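Local structure of TIR domain-containing adapter molecule 1 (Homo sapiens, 4BSX) at residues 48-51 with 52-56. The protein acts as an adapter in Toll-like receptor signalling that induces interferon-beta, and probably also promotes NF-kappa-B activation and apoptosis. The protein carries 2 engineered substitutions. Numbering follows the deposited sequence.
Sequences AMVL and LKLGQ
The side-chain amide of Q56 has one face turned to L51 and L54: methyl CD2 of L51 sits over its oxygen end, 3.9 Å from OE1 of Q56, while CD1 of L54 comes down obliquely on the same side, beyond the nitrogen end, 3.7 Å from NE2 of Q56. OE1 accepts a hydrogen bond from K30 of helix 23-33. CG of Q56 stands anti to the carbonyl carbon (chi1 -61°) and the chain runs on extended, which carries the amide alongside L51; CB of Q56 itself lies 3.6 Å from L51 O. That carbonyl is the hub of a Schellman motif: Q56 N donates to L51 O at 2.8 Å, G55 N donates to L52 O, and L54 N adds a weak bond to L51 O. G55 makes the reversal with a positive phi of 86°, and Q56 then becomes the N-cap position of helix 57-65, joining two helices of this all-helical domain. One turn earlier, K53 N donates to M49 O at 2.9 Å. V50 and L54 run alongside each other, CG1 of V50 4.0 Å from CD1 of L54, and both also pack on helix 23-33; L51 and L52 instead meet A60 of helix 57-65.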
loop_
_atom_site.group_PDB
_atom_site.type_symbol
_atom_site.label_atom_id
_atom_site.label_comp_id
_atom_site.label_asym_id
_atom_site.label_seq_id
_atom_site.Cartn_x
_atom_site.Cartn_y
_atom_site.Cartn_z
ATOM N N ALA A 48 -1.207 -8.346 3.102
ATOM C CA ALA A 48 -1.854 -9.154 2.050
ATOM C C ALA A 48 -0.964 -9.288 0.812
ATOM O O ALA A 48 -0.885 -10.361 0.189
ATOM C CB ALA A 48 -3.233 -8.543 1.662
HETATM N N MSE A 49 -0.319 -8.183 0.433
HETATM C CA MSE A 49 0.606 -8.150 -0.726
HETATM C C MSE A 49 1.808 -9.044 -0.448
HETATM O O MSE A 49 2.306 -9.761 -1.345
HETATM C CB MSE A 49 1.052 -6.722 -1.010
HETATM C CG MSE A 49 -0.082 -5.824 -1.566
HETATM SE SE MSE A 49 0.356 -3.889 -1.499
HETATM C CE MSE A 49 1.980 -3.752 -2.515
ATOM N N VAL A 50 2.271 -9.016 0.802
ATOM C CA VAL A 50 3.366 -9.917 1.259
ATOM C C VAL A 50 2.982 -11.364 1.059
ATOM O O VAL A 50 3.728 -12.117 0.503
ATOM C CB VAL A 50 3.738 -9.656 2.729
ATOM C CG1 VAL A 50 4.525 -10.859 3.322
ATOM C CG2 VAL A 50 4.554 -8.395 2.794
ATOM N N LEU A 51 1.779 -11.731 1.485
ATOM C CA LEU A 51 1.262 -13.082 1.287
ATOM C C LEU A 51 1.175 -13.468 -0.204
ATOM O O LEU A 51 1.481 -14.600 -0.611
ATOM C CB LEU A 51 -0.129 -13.162 1.913
ATOM C CG LEU A 51 -0.130 -13.063 3.419
ATOM C CD1 LEU A 51 -1.553 -12.885 3.962
ATOM C CD2 LEU A 51 0.510 -14.308 3.983
ATOM N N LEU A 52 0.724 -12.526 -1.023
ATOM C CA LEU A 52 0.640 -12.746 -2.463
ATOM C C LEU A 52 2.011 -12.992 -3.068
ATOM O O LEU A 52 2.158 -13.872 -3.914
ATOM C CB LEU A 52 -0.003 -11.533 -3.152
ATOM C CG LEU A 52 -1.497 -11.316 -2.927
ATOM C CD1 LEU A 52 -1.943 -10.047 -3.603
ATOM C CD2 LEU A 52 -2.259 -12.530 -3.432
ATOM N N LYS A 53 3.007 -12.201 -2.661
ATOM C CA LYS A 53 4.382 -12.392 -3.140
ATOM C C LYS A 53 5.055 -13.689 -2.604
ATOM O O LYS A 53 6.044 -14.179 -3.149
ATOM C CB LYS A 53 5.230 -11.157 -2.783
ATOM C CG LYS A 53 6.468 -10.995 -3.705
ATOM C CD LYS A 53 6.020 -10.552 -5.160
ATOM C CE LYS A 53 7.158 -10.672 -6.195
ATOM N NZ LYS A 53 6.692 -10.699 -7.622
ATOM N N LEU A 54 4.512 -14.235 -1.524
ATOM C CA LEU A 54 4.987 -15.524 -0.998
ATOM C C LEU A 54 4.253 -16.674 -1.664
ATOM O O LEU A 54 4.504 -17.826 -1.363
ATOM C CB LEU A 54 4.774 -15.625 0.529
ATOM C CG LEU A 54 5.908 -15.064 1.393
ATOM C CD1 LEU A 54 5.453 -14.722 2.780
ATOM C CD2 LEU A 54 7.064 -16.055 1.469
ATOM N N GLY A 55 3.303 -16.379 -2.546
ATOM C CA GLY A 55 2.557 -17.462 -3.163
ATOM C C GLY A 55 1.363 -17.930 -2.348
ATOM O O GLY A 55 0.646 -18.836 -2.770
ATOM N N GLN A 56 1.129 -17.298 -1.199
ATOM C CA GLN A 56 0.042 -17.703 -0.310
ATOM C C GLN A 56 -1.233 -16.904 -0.615
ATOM O O GLN A 56 -1.642 -16.009 0.146
ATOM C CB GLN A 56 0.474 -17.553 1.156
ATOM C CG GLN A 56 1.678 -18.435 1.497
ATOM C CD GLN A 56 2.331 -18.115 2.848
ATOM O OE1 GLN A 56 1.660 -18.003 3.881
ATOM N NE2 GLN A 56 3.655 -17.968 2.831
#